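Local coordinates for endoribonuclease YbeY (Aquifex aeolicus, PDB 1OZ9), which is probably a single-strand-specific, zinc-dependent endoribonuclease that matures the 3' end of 16S rRNA and takes part in late-stage ribosome quality control, at residues 23-28 with 107-112; 30-35 with 140-145. All coordinates share one frame; numbering follows the deposited sequence.

Contact 1: residues 23-28 with 107-112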
loop_
_atom_site.group_PDB
_atom_site.type_symbol
_atom_site.label_atom_id
_atom_site.label_comp_id
_atom_site.label_asym_id
_atom_site.label_seq_id
_atom_site.Cartn_x
_atom_site.Cartn_y
_atom_site.Cartn_z
ATOM N N ASP A 23 9.287 4.351 11.185
ATOM C CA ASP A 23 8.231 4.332 12.193
ATOM C C ASP A 23 6.953 5.011 11.720
ATOM O O ASP A 23 5.856 4.649 12.164
ATOM C CB ASP A 23 8.711 4.896 13.539
ATOM C CG ASP A 23 9.189 6.356 13.459
ATOM O OD1 ASP A 23 9.543 6.883 12.375
ATOM O OD2 ASP A 23 9.263 7.059 14.482
ATOM N N LYS A 24 7.069 5.980 10.822
ATOM C CA LYS A 24 5.861 6.635 10.305
ATOM C C LYS A 24 5.102 5.689 9.368
ATOM O O LYS A 24 3.870 5.606 9.408
ATOM C CB LYS A 24 6.187 7.941 9.564
ATOM C CG LYS A 24 6.391 9.125 10.479
ATOM C CD LYS A 24 6.538 10.453 9.667
ATOM C CE LYS A 24 6.532 11.665 10.580
ATOM N NZ LYS A 24 7.083 12.939 9.967
ATOM N N ILE A 25 5.846 4.996 8.510
ATOM C CA ILE A 25 5.246 4.062 7.601
ATOM C C ILE A 25 4.589 2.966 8.427
ATOM O O ILE A 25 3.459 2.527 8.124
ATOM C CB ILE A 25 6.300 3.487 6.626
ATOM C CG1 ILE A 25 6.691 4.562 5.582
ATOM C CG2 ILE A 25 5.787 2.247 5.941
ATOM C CD1 ILE A 25 7.998 4.246 4.892
ATOM N N GLU A 26 5.283 2.506 9.460
ATOM C CA GLU A 26 4.731 1.433 10.284
ATOM C C GLU A 26 3.410 1.868 10.940
ATOM O O GLU A 26 2.413 1.112 10.919
ATOM C CB GLU A 26 5.734 1.004 11.362
ATOM C CG GLU A 26 5.504 -0.412 11.840
ATOM C CD GLU A 26 6.517 -0.878 12.895
ATOM O OE1 GLU A 26 7.736 -0.556 12.784
ATOM O OE2 GLU A 26 6.080 -1.580 13.828
ATOM N N LYS A 27 3.418 3.066 11.534
ATOM C CA LYS A 27 2.242 3.649 12.176
ATOM C C LYS A 27 1.047 3.825 11.202
ATOM O O LYS A 27 -0.070 3.415 11.548
ATOM C CB LYS A 27 2.572 4.948 12.941
ATOM C CG LYS A 27 1.352 5.883 13.240
ATOM C CD LYS A 27 1.759 7.182 13.961
ATOM C CE LYS A 27 0.836 8.396 13.633
ATOM N NZ LYS A 27 -0.045 8.867 14.771
ATOM N N TRP A 28 1.268 4.406 10.016
ATOM C CA TRP A 28 0.193 4.554 9.023
ATOM C C TRP A 28 -0.406 3.190 8.692
ATOM O O TRP A 28 -1.625 3.028 8.647
ATOM C CB TRP A 28 0.704 5.173 7.716
ATOM C CG TRP A 28 1.068 6.609 7.878
ATOM C CD1 TRP A 28 0.499 7.506 8.716
ATOM C CD2 TRP A 28 2.090 7.299 7.186
ATOM N NE1 TRP A 28 1.083 8.745 8.567
ATOM C CE2 TRP A 28 2.090 8.633 7.652
ATOM C CE3 TRP A 28 3.016 6.930 6.214
ATOM C CZ2 TRP A 28 2.982 9.592 7.182
ATOM C CZ3 TRP A 28 3.893 7.895 5.741
ATOM C CH2 TRP A 28 3.870 9.199 6.230
ATOM N N GLU A 107 2.894 12.595 2.429
ATOM C CA GLU A 107 1.478 12.479 2.134
ATOM C C GLU A 107 1.246 11.471 1.001
ATOM O O GLU A 107 0.313 10.661 1.074
ATOM C CB GLU A 107 0.859 13.835 1.798
ATOM C CG GLU A 107 -0.614 13.742 1.404
ATOM C CD GLU A 107 -1.555 13.363 2.556
ATOM O OE1 GLU A 107 -1.267 13.691 3.732
ATOM O OE2 GLU A 107 -2.607 12.734 2.282
ATOM N N GLU A 108 2.105 11.482 -0.014
ATOM C CA GLU A 108 1.934 10.565 -1.146
ATOM C C GLU A 108 2.191 9.117 -0.720
ATOM O O GLU A 108 1.464 8.179 -1.107
ATOM C CB GLU A 108 2.829 10.974 -2.332
ATOM C CG GLU A 108 2.686 10.087 -3.583
ATOM C CD GLU A 108 1.302 10.169 -4.236
ATOM O OE1 GLU A 108 0.485 11.059 -3.862
ATOM O OE2 GLU A 108 1.029 9.340 -5.143
ATOM N N VAL A 109 3.222 8.917 0.094
ATOM C CA VAL A 109 3.494 7.569 0.552
ATOM C C VAL A 109 2.363 7.017 1.426
ATOM O O VAL A 109 1.990 5.850 1.318
ATOM C CB VAL A 109 4.856 7.505 1.257
ATOM C CG1 VAL A 109 5.032 6.141 1.947
ATOM C CG2 VAL A 109 5.946 7.763 0.193
ATOM N N LYS A 110 1.841 7.856 2.301
ATOM C CA LYS A 110 0.721 7.485 3.163
ATOM C C LYS A 110 -0.487 7.054 2.313
ATOM O O LYS A 110 -1.123 6.002 2.558
ATOM C CB LYS A 110 0.320 8.662 4.062
ATOM C CG LYS A 110 -0.888 8.369 4.992
ATOM C CD LYS A 110 -1.211 9.568 5.900
ATOM C CE LYS A 110 -1.855 10.688 5.127
ATOM N NZ LYS A 110 -2.112 11.914 5.963
ATOM N N ARG A 111 -0.773 7.843 1.293
ATOM C CA ARG A 111 -1.901 7.566 0.410
ATOM C C ARG A 111 -1.706 6.270 -0.381
ATOM O O ARG A 111 -2.669 5.520 -0.626
ATOM C CB ARG A 111 -2.130 8.739 -0.530
ATOM C CG ARG A 111 -2.822 9.955 0.156
ATOM C CD ARG A 111 -3.035 11.147 -0.782
ATOM N NE ARG A 111 -3.305 12.418 -0.109
ATOM C CZ ARG A 111 -3.778 13.521 -0.737
ATOM N NH1 ARG A 111 -4.063 13.485 -2.040
ATOM N NH2 ARG A 111 -3.977 14.665 -0.066
ATOM N N LEU A 112 -0.470 6.009 -0.773
ATOM C CA LEU A 112 -0.153 4.820 -1.525
ATOM C C LEU A 112 -0.231 3.584 -0.632
ATOM O O LEU A 112 -0.592 2.507 -1.101
ATOM C CB LEU A 112 1.243 4.927 -2.163
ATOM C CG LEU A 112 1.291 5.892 -3.362
ATOM C CD1 LEU A 112 2.718 6.161 -3.788
ATOM C CD2 LEU A 112 0.473 5.377 -4.590
#

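Contact 2: residues 30-35 with 140-145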
loop_
_atom_site.group_PDB
_atom_site.type_symbol
_atom_site.label_atom_id
_atom_site.label_comp_id
_atom_site.label_asym_id
_atom_site.label_seq_id
_atom_site.Cartn_x
_atom_site.Cartn_y
_atom_site.Cartn_z
ATOM N N GLU A 30 -0.296 0.393 10.521
ATOM C CA GLU A 30 -1.022 -0.129 11.685
ATOM C C GLU A 30 -2.363 0.587 11.879
ATOM O O GLU A 30 -3.393 -0.069 12.174
ATOM C CB GLU A 30 -0.174 -0.046 12.968
ATOM C CG GLU A 30 1.054 -0.964 12.925
ATOM C CD GLU A 30 1.907 -0.854 14.173
ATOM O OE1 GLU A 30 1.866 0.217 14.822
ATOM O OE2 GLU A 30 2.603 -1.840 14.516
ATOM N N LEU A 31 -2.378 1.904 11.678
ATOM C CA LEU A 31 -3.616 2.638 11.819
ATOM C C LEU A 31 -4.624 2.225 10.739
ATOM O O LEU A 31 -5.812 2.165 11.005
ATOM C CB LEU A 31 -3.401 4.141 11.749
ATOM C CG LEU A 31 -2.713 4.749 12.969
ATOM C CD1 LEU A 31 -2.354 6.210 12.665
ATOM C CD2 LEU A 31 -3.551 4.600 14.269
ATOM N N ALA A 32 -4.148 2.010 9.523
ATOM C CA ALA A 32 -5.040 1.573 8.428
ATOM C C ALA A 32 -5.646 0.190 8.739
ATOM O O ALA A 32 -6.855 -0.014 8.580
ATOM C CB ALA A 32 -4.268 1.505 7.107
ATOM N N LEU A 33 -4.806 -0.744 9.185
ATOM C CA LEU A 33 -5.296 -2.076 9.533
ATOM C C LEU A 33 -6.319 -2.000 10.644
ATOM O O LEU A 33 -7.360 -2.680 10.584
ATOM C CB LEU A 33 -4.145 -3.052 9.871
ATOM C CG LEU A 33 -3.225 -3.432 8.705
ATOM C CD1 LEU A 33 -2.051 -4.331 9.182
ATOM C CD2 LEU A 33 -3.934 -4.106 7.477
ATOM N N SER A 34 -6.061 -1.149 11.640
ATOM C CA SER A 34 -7.007 -0.948 12.725
ATOM C C SER A 34 -8.309 -0.285 12.264
ATOM O O SER A 34 -9.389 -0.638 12.738
ATOM C CB SER A 34 -6.356 -0.172 13.897
ATOM O OG SER A 34 -7.320 0.158 14.888
ATOM N N ALA A 35 -8.234 0.664 11.340
ATOM C CA ALA A 35 -9.454 1.328 10.869
ATOM C C ALA A 35 -10.265 0.307 10.089
ATOM O O ALA A 35 -11.495 0.368 10.035
ATOM C CB ALA A 35 -9.108 2.500 9.981
ATOM N N ASN A 140 -11.330 6.162 0.963
ATOM C CA ASN A 140 -11.700 7.429 1.581
ATOM C C ASN A 140 -11.955 7.276 3.089
ATOM O O ASN A 140 -11.433 8.043 3.889
ATOM C CB ASN A 140 -12.889 8.038 0.852
ATOM C CG ASN A 140 -12.466 8.713 -0.431
ATOM O OD1 ASN A 140 -11.284 8.849 -0.682
ATOM N ND2 ASN A 140 -13.414 9.141 -1.235
ATOM N N TYR A 141 -12.710 6.249 3.470
ATOM C CA TYR A 141 -12.922 5.980 4.897
ATOM C C TYR A 141 -11.599 5.825 5.659
ATOM O O TYR A 141 -11.420 6.417 6.719
ATOM C CB TYR A 141 -13.784 4.733 5.087
ATOM C CG TYR A 141 -13.995 4.304 6.537
ATOM C CD1 TYR A 141 -14.980 4.900 7.317
ATOM C CD2 TYR A 141 -13.209 3.309 7.119
ATOM C CE1 TYR A 141 -15.188 4.517 8.629
ATOM C CE2 TYR A 141 -13.422 2.907 8.447
ATOM C CZ TYR A 141 -14.408 3.520 9.189
ATOM O OH TYR A 141 -14.642 3.157 10.507
ATOM N N VAL A 142 -10.676 5.027 5.137
ATOM C CA VAL A 142 -9.419 4.783 5.843
ATOM C C VAL A 142 -8.613 6.084 5.931
ATOM O O VAL A 142 -8.089 6.439 6.998
ATOM C CB VAL A 142 -8.611 3.676 5.169
ATOM C CG1 VAL A 142 -7.226 3.578 5.789
ATOM C CG2 VAL A 142 -9.374 2.338 5.293
ATOM N N LEU A 143 -8.555 6.810 4.819
ATOM C CA LEU A 143 -7.860 8.094 4.808
ATOM C C LEU A 143 -8.447 9.026 5.870
ATOM O O LEU A 143 -7.707 9.697 6.584
ATOM C CB LEU A 143 -7.936 8.752 3.428
ATOM C CG LEU A 143 -7.083 8.076 2.342
ATOM C CD1 LEU A 143 -7.492 8.580 0.932
ATOM C CD2 LEU A 143 -5.611 8.308 2.601
ATOM N N SER A 144 -9.774 9.059 5.984
ATOM C CA SER A 144 -10.398 9.919 6.971
ATOM C C SER A 144 -9.975 9.521 8.395
ATOM O O SER A 144 -9.858 10.370 9.285
ATOM C CB SER A 144 -11.923 9.911 6.824
ATOM O OG SER A 144 -12.476 8.716 7.340
ATOM N N LYS A 145 -9.734 8.231 8.599
ATOM C CA LYS A 145 -9.335 7.745 9.913
ATOM C C LYS A 145 -7.876 8.065 10.228
ATOM O O LYS A 145 -7.490 8.135 11.406
ATOM C CB LYS A 145 -9.566 6.233 10.017
ATOM C CG LYS A 145 -11.023 5.833 10.047
ATOM C CD LYS A 145 -11.632 6.029 11.435
ATOM C CE LYS A 145 -13.109 6.315 11.326
ATOM N NZ LYS A 145 -13.776 6.492 12.664
#

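Contact 1: residues 23-28 with 107-112
Lys110 lays the aliphatic part of its side chain over one face of the Trp28 indole, the two side chains crossing at about a right angle. Its CB stands 3.8 Å from the centroid of the six-membered ring of Trp28, only 9° off the normal, a CH-pi contact, while Lys110 CD lies 3.6 Å from Trp28 NE1 over the same face. The lysine chain runs straight to CD with CG anti to the backbone N (chi1 179°), then bends at chi3 and carries the ammonium group away from the indole. On the inner side the packing is apolar and less close: Val109 CG1 sits 4.3 Å from Ile25 CG1 and equally far from Trp28 CZ3, and Ile113 of the same helix also packs on Ile25 and Trp28. The outer side is polar. Glu107 bridges two cations there, with OE1 3.0 Å from Lys110 NZ and OE2 paired with Arg111. With an alanine at Trp28 the indole platform is gone, and the Lys110 chain is likely to be freer to turn, with a gap beside Val109. Between the two segments the contact thus rests on CH-pi and apolar packing, while charge links the helices just outside it, where Lys24 pairs with Glu106.

Contact 2: residues 30-35 with 140-145
Two helices of the metalloproteinase-like YbeY fold, 22-35 and 129-147, meet here near the C-terminal end of each, their short segments crossing at 122° with axes 9.3 Å apart. The side of 30-35 that meets the other helix carries two alanines, consistent with this approach. Ala32 CB touches Val142 CG1 at 3.8 Å, and the CA atoms of the same two residues are 6.0 Å apart, the nearest pair between the segments. The valine reaches across with the branch anti to its backbone N (chi1 172°). One turn further along, the Ala35 methyl points at the opposing helix and rests against the start of the Lys145 side chain, 3.8 Å from both its CB and its CG; that chain then folds at chi2 and takes its amine away. Tyr141 comes in at the margin, where Ala35 O lies at the ring edge, in plane, 3.6 Å from CE2. Lys145 CG also lies over one face of this ring, offset toward the rim. Within the same helix, Ser144 OG donates to Tyr141 O at 2.6 Å, and Lys145 N reaches that carbonyl oxygen from the same face, giving it two donors. Leu36 extends the patch around Val142. Helix 105-120 packs against both segments, Ile117 meeting Ala32 and Val114 meeting Val142, while Leu33, turned away from helix 129-147, packs on Val11 of strand 10-15.

After strand 10-15 the chain enters helix 22-35, which serves both contacts: its first half enters contact 1 and its last turns contact 2. The path then runs through the remaining three strands and helices 50-61 and 91-101 before helix 105-120 returns to close contact 1; helix 129-147 follows and closes contact 2. Because the segments alternate along the sequence, the two loops cross. Their centres lie 11 Å apart, and they touch directly where Arg111 CG meets Leu143 CD2 at 4.1 Å. Together they join the N-terminal helix to the last two of the chain. Helix 105-120 carries His115 and His119, two of the three predicted zinc ligands; the third, His125, lies between it and helix 129-147.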